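Local coordinates for fimbriae-associated protein FAP1 (Streptococcus parasanguinis, PDB 2X12), which probably mediates bacterial adhesion and biofilm formation as a component of serine-rich fimbriae anchored to the cell-wall peptidoglycan, at residues Asn249-Glu255 / Phe301-Ser306; Thr161-Ala166 / Ala318-Ala323. One frame throughout, in Å; residues are numbered along the deposited sequence.

Contact 1: Asn249-Glu255 / Phe301-Ser306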
ATOM      1  N   ASN A 249      10.706  16.023  -1.421  1.00 39.72           N
ATOM      2  CA  ASN A 249      10.190  16.111  -0.072  1.00 39.12           C
ATOM      3  C   ASN A 249      10.899  15.120   0.812  1.00 39.40           C
ATOM      4  O   ASN A 249      10.408  14.785   1.875  1.00 39.10           O
ATOM      5  CB  ASN A 249       8.672  15.830  -0.076  1.00 36.18           C
ATOM      6  CG  ASN A 249       8.332  14.321  -0.192  1.00 34.30           C
ATOM      7  OD1 ASN A 249       9.233  13.487  -0.175  1.00 36.99           O
ATOM      8  ND2 ASN A 249       7.039  13.977  -0.271  1.00 28.76           N
ATOM      9  N   GLY A 250      12.001  14.565   0.335  1.00 39.93           N
ATOM     10  CA  GLY A 250      12.759  13.621   1.135  1.00 40.82           C
ATOM     11  C   GLY A 250      12.208  12.221   1.415  1.00 38.37           C
ATOM     12  O   GLY A 250      12.939  11.411   2.035  1.00 39.68           O
ATOM     13  N   SER A 251      10.980  11.908   0.992  1.00 35.12           N
ATOM     14  CA  SER A 251      10.512  10.526   1.020  1.00 33.85           C
ATOM     15  C   SER A 251      11.390   9.662   0.148  1.00 34.68           C
ATOM     16  O   SER A 251      11.640   9.969  -0.982  1.00 34.49           O
ATOM     17  CB  SER A 251       9.100  10.384   0.478  1.00 31.43           C
ATOM     18  OG  SER A 251       8.181  11.154   1.232  1.00 32.06           O
ATOM     19  N   LYS A 252      11.861   8.558   0.687  1.00 36.65           N
ATOM     20  CA  LYS A 252      12.651   7.599  -0.093  1.00 38.10           C
ATOM     21  C   LYS A 252      11.599   6.635  -0.568  1.00 36.04           C
ATOM     22  O   LYS A 252      10.422   6.828  -0.263  1.00 36.30           O
ATOM     23  CB  LYS A 252      13.736   6.974   0.803  1.00 40.52           C
ATOM     24  CG  LYS A 252      14.830   8.026   1.141  1.00 44.63           C
ATOM     25  CD  LYS A 252      15.576   7.775   2.438  1.00 49.67           C
ATOM     26  CE  LYS A 252      16.216   9.094   2.908  1.00 54.49           C
ATOM     27  NZ  LYS A 252      17.428   8.859   3.758  1.00 57.70           N
ATOM     28  N   GLY A 253      11.884   5.625  -1.347  1.00 35.22           N
ATOM     29  CA  GLY A 253      10.674   4.830  -1.704  1.00 33.07           C
ATOM     30  C   GLY A 253       9.924   5.324  -2.910  1.00 30.66           C
ATOM     31  O   GLY A 253      10.035   6.479  -3.268  1.00 30.87           O
ATOM     32  N   ILE A 254       9.207   4.408  -3.557  1.00 29.72           N
ATOM     33  CA  ILE A 254       8.912   4.481  -5.016  1.00 29.26           C
ATOM     34  C   ILE A 254       7.488   4.086  -5.419  1.00 27.80           C
ATOM     35  O   ILE A 254       6.875   3.168  -4.854  1.00 26.44           O
ATOM     36  CB  ILE A 254       9.833   3.519  -5.783  1.00 31.24           C
ATOM     37  CG1 ILE A 254      11.291   3.699  -5.329  1.00 33.54           C
ATOM     38  CG2 ILE A 254       9.689   3.705  -7.265  1.00 30.13           C
ATOM     39  CD1 ILE A 254      12.353   3.128  -6.290  1.00 36.01           C
ATOM     40  N   GLU A 255       6.937   4.789  -6.404  1.00 27.78           N
ATOM     41  CA  GLU A 255       5.592   4.426  -6.872  1.00 27.26           C
ATOM     42  C   GLU A 255       5.831   3.463  -8.030  1.00 27.59           C
ATOM     43  O   GLU A 255       6.549   3.769  -8.960  1.00 28.07           O
ATOM     44  CB  GLU A 255       4.693   5.639  -7.273  1.00 26.27           C
ATOM     45  CG  GLU A 255       3.133   5.302  -7.302  1.00 27.08           C
ATOM     46  CD  GLU A 255       2.402   5.682  -6.009  1.00 30.60           C
ATOM     47  OE1 GLU A 255       2.871   6.727  -5.474  1.00 32.69           O
ATOM     48  OE2 GLU A 255       1.403   5.001  -5.514  1.00 31.44           O
ATOM     49  N   PHE A 301       2.814   9.606 -11.386  1.00 32.05           N
ATOM     50  CA  PHE A 301       2.412  10.126 -10.091  1.00 30.83           C
ATOM     51  C   PHE A 301       3.177   9.532  -8.927  1.00 29.77           C
ATOM     52  O   PHE A 301       3.667   8.430  -9.033  1.00 29.85           O
ATOM     53  CB  PHE A 301       0.918   9.925  -9.898  1.00 29.74           C
ATOM     54  CG  PHE A 301       0.478   8.511  -9.971  1.00 28.37           C
ATOM     55  CD1 PHE A 301       0.195   7.933 -11.186  1.00 30.32           C
ATOM     56  CD2 PHE A 301       0.314   7.786  -8.845  1.00 27.08           C
ATOM     57  CE1 PHE A 301      -0.228   6.638 -11.272  1.00 30.04           C
ATOM     58  CE2 PHE A 301      -0.114   6.490  -8.916  1.00 28.94           C
ATOM     59  CZ  PHE A 301      -0.402   5.915 -10.136  1.00 29.56           C
ATOM     60  N   TYR A 302       3.264  10.282  -7.828  1.00 29.20           N
ATOM     61  CA  TYR A 302       3.998   9.817  -6.662  1.00 29.14           C
ATOM     62  C   TYR A 302       3.161  10.194  -5.483  1.00 28.48           C
ATOM     63  O   TYR A 302       3.135  11.343  -5.105  1.00 30.30           O
ATOM     64  CB  TYR A 302       5.368  10.471  -6.616  1.00 30.55           C
ATOM     65  CG  TYR A 302       6.371   9.941  -5.609  1.00 31.35           C
ATOM     66  CD1 TYR A 302       7.203   8.894  -5.905  1.00 31.83           C
ATOM     67  CD2 TYR A 302       6.554  10.552  -4.406  1.00 33.11           C
ATOM     68  CE1 TYR A 302       8.124   8.434  -5.000  1.00 32.62           C
ATOM     69  CE2 TYR A 302       7.507  10.100  -3.497  1.00 33.68           C
ATOM     70  CZ  TYR A 302       8.276   9.049  -3.802  1.00 33.33           C
ATOM     71  OH  TYR A 302       9.232   8.650  -2.896  1.00 34.73           O
ATOM     72  N   GLU A 303       2.408   9.235  -4.968  1.00 27.49           N
ATOM     73  CA  GLU A 303       1.543   9.433  -3.818  1.00 27.20           C
ATOM     74  C   GLU A 303       2.119   8.570  -2.724  1.00 27.05           C
ATOM     75  O   GLU A 303       1.778   7.388  -2.575  1.00 25.33           O
ATOM     76  CB  GLU A 303       0.124   9.038  -4.178  1.00 26.50           C
ATOM     77  CG  GLU A 303      -0.440   9.848  -5.346  1.00 28.20           C
ATOM     78  CD  GLU A 303      -0.541  11.368  -5.055  1.00 32.20           C
ATOM     79  OE1 GLU A 303      -0.474  11.736  -3.837  1.00 34.87           O
ATOM     80  OE2 GLU A 303      -0.660  12.165  -6.047  1.00 32.73           O
ATOM     81  N   ASP A 304       3.122   9.168  -2.075  1.00 28.90           N
ATOM     82  CA  ASP A 304       3.645   8.736  -0.776  1.00 29.48           C
ATOM     83  C   ASP A 304       2.576   9.249   0.114  1.00 30.24           C
ATOM     84  O   ASP A 304       1.605   9.843  -0.406  1.00 32.35           O
ATOM     85  CB  ASP A 304       4.972   9.416  -0.464  1.00 30.99           C
ATOM     86  CG  ASP A 304       4.893  10.950  -0.476  1.00 31.11           C
ATOM     87  OD1 ASP A 304       3.776  11.495  -0.494  1.00 27.87           O
ATOM     88  OD2 ASP A 304       5.971  11.628  -0.443  1.00 32.28           O
ATOM     89  N   GLY A 305       2.688   9.111   1.417  1.00 30.34           N
ATOM     90  CA  GLY A 305       1.581   9.632   2.227  1.00 30.58           C
ATOM     91  C   GLY A 305       1.920  10.923   2.895  1.00 32.53           C
ATOM     92  O   GLY A 305       1.510  11.163   4.029  1.00 34.02           O
ATOM     93  N   SER A 306       2.700  11.754   2.232  1.00 33.27           N
ATOM     94  CA  SER A 306       3.392  12.776   2.984  1.00 35.83           C
ATOM     95  C   SER A 306       2.468  13.874   3.473  1.00 37.35           C
ATOM     96  O   SER A 306       2.787  14.516   4.435  1.00 39.98           O
ATOM     97  CB  SER A 306       4.520  13.373   2.169  1.00 37.13           C
ATOM     98  OG  SER A 306       4.059  13.709   0.887  1.00 36.67           O
TER

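Contact 2: Thr161-Ala166 / Ala318-Ala323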
ATOM      1  N   THR A 161      -0.157   1.463  11.305  1.00 37.39           N
ATOM      2  CA  THR A 161      -1.229   2.407  11.064  1.00 37.22           C
ATOM      3  C   THR A 161      -1.930   2.116   9.774  1.00 35.26           C
ATOM      4  O   THR A 161      -1.272   1.833   8.797  1.00 34.53           O
ATOM      5  CB  THR A 161      -0.576   3.755  10.904  1.00 37.67           C
ATOM      6  OG1 THR A 161       0.361   3.920  11.977  1.00 40.75           O
ATOM      7  CG2 THR A 161      -1.593   4.860  10.941  1.00 39.17           C
ATOM      8  N   GLN A 162      -3.260   2.150   9.769  1.00 35.65           N
ATOM      9  CA  GLN A 162      -4.018   2.037   8.532  1.00 34.38           C
ATOM     10  C   GLN A 162      -4.354   3.450   8.110  1.00 33.86           C
ATOM     11  O   GLN A 162      -4.603   4.308   8.953  1.00 35.46           O
ATOM     12  CB  GLN A 162      -5.288   1.202   8.709  1.00 35.50           C
ATOM     13  CG  GLN A 162      -5.886   0.828   7.339  1.00 37.74           C
ATOM     14  CD  GLN A 162      -6.588  -0.557   7.269  1.00 42.49           C
ATOM     15  OE1 GLN A 162      -6.900  -1.178   8.296  1.00 44.47           O
ATOM     16  NE2 GLN A 162      -6.846  -1.032   6.029  1.00 43.28           N
ATOM     17  N   TYR A 163      -4.371   3.677   6.813  1.00 32.05           N
ATOM     18  CA  TYR A 163      -4.555   4.997   6.255  1.00 32.09           C
ATOM     19  C   TYR A 163      -5.753   5.024   5.326  1.00 31.77           C
ATOM     20  O   TYR A 163      -5.865   4.140   4.460  1.00 31.68           O
ATOM     21  CB  TYR A 163      -3.340   5.351   5.458  1.00 30.99           C
ATOM     22  CG  TYR A 163      -2.094   5.644   6.271  1.00 33.20           C
ATOM     23  CD1 TYR A 163      -1.832   6.912   6.759  1.00 36.06           C
ATOM     24  CD2 TYR A 163      -1.144   4.685   6.488  1.00 34.79           C
ATOM     25  CE1 TYR A 163      -0.668   7.209   7.470  1.00 37.64           C
ATOM     26  CE2 TYR A 163       0.043   4.983   7.191  1.00 36.42           C
ATOM     27  CZ  TYR A 163       0.262   6.246   7.692  1.00 37.48           C
ATOM     28  OH  TYR A 163       1.411   6.542   8.393  1.00 38.61           O
ATOM     29  N   TYR A 164      -6.625   6.024   5.482  1.00 31.90           N
ATOM     30  CA  TYR A 164      -7.879   6.036   4.776  1.00 32.60           C
ATOM     31  C   TYR A 164      -7.889   7.165   3.760  1.00 32.81           C
ATOM     32  O   TYR A 164      -6.892   7.841   3.542  1.00 32.64           O
ATOM     33  CB  TYR A 164      -9.039   6.166   5.754  1.00 34.82           C
ATOM     34  CG  TYR A 164      -9.083   5.041   6.773  1.00 37.93           C
ATOM     35  CD1 TYR A 164     -10.003   3.995   6.679  1.00 41.24           C
ATOM     36  CD2 TYR A 164      -8.189   5.026   7.841  1.00 40.44           C
ATOM     37  CE1 TYR A 164     -10.027   2.949   7.644  1.00 44.61           C
ATOM     38  CE2 TYR A 164      -8.193   4.004   8.794  1.00 42.97           C
ATOM     39  CZ  TYR A 164      -9.101   2.958   8.699  1.00 44.76           C
ATOM     40  OH  TYR A 164      -9.017   1.968   9.665  1.00 44.38           O
ATOM     41  N   TRP A 165      -9.024   7.373   3.121  1.00 33.79           N
ATOM     42  CA  TRP A 165      -9.184   8.456   2.163  1.00 34.32           C
ATOM     43  C   TRP A 165     -10.464   9.251   2.482  1.00 36.71           C
ATOM     44  O   TRP A 165     -11.562   8.711   2.508  1.00 37.31           O
ATOM     45  CB  TRP A 165      -9.222   7.853   0.757  1.00 33.61           C
ATOM     46  CG  TRP A 165      -9.578   8.760  -0.340  1.00 33.90           C
ATOM     47  CD1 TRP A 165     -10.785   8.882  -0.928  1.00 34.55           C
ATOM     48  CD2 TRP A 165      -8.706   9.655  -1.015  1.00 35.55           C
ATOM     49  NE1 TRP A 165     -10.744   9.819  -1.911  1.00 35.92           N
ATOM     50  CE2 TRP A 165      -9.475  10.320  -1.991  1.00 35.90           C
ATOM     51  CE3 TRP A 165      -7.356  10.003  -0.860  1.00 34.61           C
ATOM     52  CZ2 TRP A 165      -8.944  11.286  -2.825  1.00 35.87           C
ATOM     53  CZ3 TRP A 165      -6.838  10.960  -1.678  1.00 36.30           C
ATOM     54  CH2 TRP A 165      -7.635  11.598  -2.657  1.00 36.82           C
ATOM     55  N   ALA A 166     -10.286  10.516   2.805  1.00 38.77           N
ATOM     56  CA  ALA A 166     -11.347  11.508   2.688  1.00 42.36           C
ATOM     57  C   ALA A 166     -11.052  12.091   1.361  1.00 43.01           C
ATOM     58  O   ALA A 166      -9.853  12.232   1.015  1.00 43.53           O
ATOM     59  CB  ALA A 166     -11.219  12.622   3.733  1.00 44.32           C
ATOM     60  N   ALA A 318      -8.876   8.375  12.712  1.00 52.02           N
ATOM     61  CA  ALA A 318      -8.252   7.637  11.659  1.00 46.79           C
ATOM     62  C   ALA A 318      -7.537   8.616  10.770  1.00 43.62           C
ATOM     63  O   ALA A 318      -8.130   9.557  10.263  1.00 44.62           O
ATOM     64  CB  ALA A 318      -9.325   6.898  10.868  1.00 46.00           C
ATOM     65  N   PRO A 319      -6.267   8.390  10.544  1.00 39.84           N
ATOM     66  CA  PRO A 319      -5.576   9.275   9.642  1.00 37.73           C
ATOM     67  C   PRO A 319      -5.994   9.066   8.189  1.00 34.18           C
ATOM     68  O   PRO A 319      -6.235   7.946   7.767  1.00 31.87           O
ATOM     69  CB  PRO A 319      -4.121   8.836   9.805  1.00 36.62           C
ATOM     70  CG  PRO A 319      -4.228   7.388  10.015  1.00 36.27           C
ATOM     71  CD  PRO A 319      -5.510   7.160  10.786  1.00 38.79           C
ATOM     72  N   TYR A 320      -6.031  10.135   7.413  1.00 33.36           N
ATOM     73  CA  TYR A 320      -6.290   9.978   5.996  1.00 30.82           C
ATOM     74  C   TYR A 320      -5.252  10.654   5.180  1.00 29.82           C
ATOM     75  O   TYR A 320      -4.638  11.604   5.673  1.00 31.84           O
ATOM     76  CB  TYR A 320      -7.671  10.509   5.622  1.00 31.64           C
ATOM     77  CG  TYR A 320      -7.941  11.955   5.875  1.00 31.79           C
ATOM     78  CD1 TYR A 320      -8.584  12.360   7.035  1.00 34.78           C
ATOM     79  CD2 TYR A 320      -7.634  12.910   4.928  1.00 30.33           C
ATOM     80  CE1 TYR A 320      -8.871  13.688   7.269  1.00 37.99           C
ATOM     81  CE2 TYR A 320      -7.919  14.249   5.149  1.00 33.49           C
ATOM     82  CZ  TYR A 320      -8.545  14.631   6.315  1.00 37.17           C
ATOM     83  OH  TYR A 320      -8.828  15.951   6.547  1.00 41.19           O
ATOM     84  N   VAL A 321      -5.081  10.182   3.933  1.00 27.47           N
ATOM     85  CA  VAL A 321      -4.135  10.793   2.974  1.00 26.71           C
ATOM     86  C   VAL A 321      -4.722  11.894   2.089  1.00 27.19           C
ATOM     87  O   VAL A 321      -5.868  11.787   1.598  1.00 28.18           O
ATOM     88  CB  VAL A 321      -3.558   9.738   2.029  1.00 24.82           C
ATOM     89  CG1 VAL A 321      -2.674  10.416   0.963  1.00 22.94           C
ATOM     90  CG2 VAL A 321      -2.779   8.687   2.818  1.00 24.36           C
ATOM     91  N   ILE A 322      -3.935  12.945   1.902  1.00 27.72           N
ATOM     92  CA  ILE A 322      -4.253  13.995   0.957  1.00 28.91           C
ATOM     93  C   ILE A 322      -3.347  13.819  -0.255  1.00 28.50           C
ATOM     94  O   ILE A 322      -2.107  13.639  -0.132  1.00 29.10           O
ATOM     95  CB  ILE A 322      -4.021  15.382   1.539  1.00 31.46           C
ATOM     96  CG1 ILE A 322      -5.103  15.722   2.576  1.00 33.66           C
ATOM     97  CG2 ILE A 322      -3.999  16.440   0.425  1.00 32.05           C
ATOM     98  CD1 ILE A 322      -4.617  16.630   3.737  1.00 35.21           C
ATOM     99  N   ALA A 323      -3.943  13.895  -1.439  1.00 28.51           N
ATOM    100  CA  ALA A 323      -3.186  13.567  -2.615  1.00 27.59           C
ATOM    101  C   ALA A 323      -2.181  14.656  -2.817  1.00 29.32           C
ATOM    102  O   ALA A 323      -2.438  15.801  -2.469  1.00 31.29           O
ATOM    103  CB  ALA A 323      -4.097  13.438  -3.795  1.00 27.89           C
TER

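Contact 1: Asn249-Glu255 / Phe301-Ser306
This is a largely polar, partly buried contact at the start of strand 254-263, illustrating how polar groups can fix a loop to a β-sheet: the turn leading into that strand, with its first residues, meets the irregular segment 301-306 that follows strand 287-295. Asp304 organises one end. Its OD2 accepts from Asn249 ND2 at 2.6 Å and lies 2.8 Å from Ser251 OG, whose single proton also has Asn249 OD1 within reach, 2.9 Å from Ser251 OG. Each side also carries an Asx turn: Ser251 N donates to Asn249 OD1 (2.6 Å), and Ser306 N donates to Asp304 OD1 (2.9 Å). In the middle, the Tyr302 side chain reaches across so that its OH makes a very short 2.3 Å hydrogen bond to Gly253 O. At the other end, the buried Glu255 carboxylate takes up a loop amide, Glu303 N to OE1 at 2.6 Å, while Glu255 CG lies 3.8 Å from Phe301 CE2. The Glu303 carboxylate turns away to the backbone amides of Asn324 and Asp325. Beyond the pair, the Tyr302 ring packs edge-to-face with Tyr218 of strand 212-220, and backbone bonds join Ile254 to Ile219 and Glu255 to Val243 of strand 240-243.

Contact 2: Thr161-Ala166 / Ala318-Ala323
From Thr161 onward the chain first meets Pro319: Thr161 CG2 is 3.8 Å from Pro319 CG, and that same ring carbon lies 3.3 Å from Gln162 O. Tyr163 still bonds through its backbone to Gly332 of strand 330-336, but packs on the other segment too, with its CD1 4.1 Å from Pro319 CG and its CB 4.3 Å from Val321 CG2. At Tyr164 the backbones join: Tyr164 N donates to Pro319 O and Val321 N to Tyr164 O, both at 3.0 Å. Flanking Tyr320 in this way is the pattern of a single parallel β-bridge, a local exception in an otherwise antiparallel domain; with the end-to-end directions of the two segments 62° apart, it ties the 307-311/318-322 hairpin to the larger sheet without extended pairing. The Tyr164 ring meets Ala318, CE2 to CB 3.7 Å. Next, the indole of Trp165 places CH2 4.1 Å from Ala323 CB and also touches Ile330. Finally, Ala166 CB sits 3.9 Å from the Tyr320 ring centroid, a CH-π contact over the face.

Both contacts are partly buried, contact 1 more unevenly: Glu255 and Phe301-Asp304 are buried but Ser306 is exposed, whereas in contact 2 no touching residue is exposed and only Ala166, Ala318 and Val321 are buried. Both bring an outside segment against the same curled antiparallel sheet, through strand 254-263 and strand 162-163 respectively. In contact 1 the incoming segment lacks regular structure, and carboxylates, hydroxyls and an amide do much of the joining; in contact 2 the partner is a strand, and two backbone bonds are backed by aromatic, proline and aliphatic packing. Their second segments are close in sequence, with strand 307-311 between them, and the contacts touch where Glu303 OE1 packs 3.5 Å from Ala323 CA.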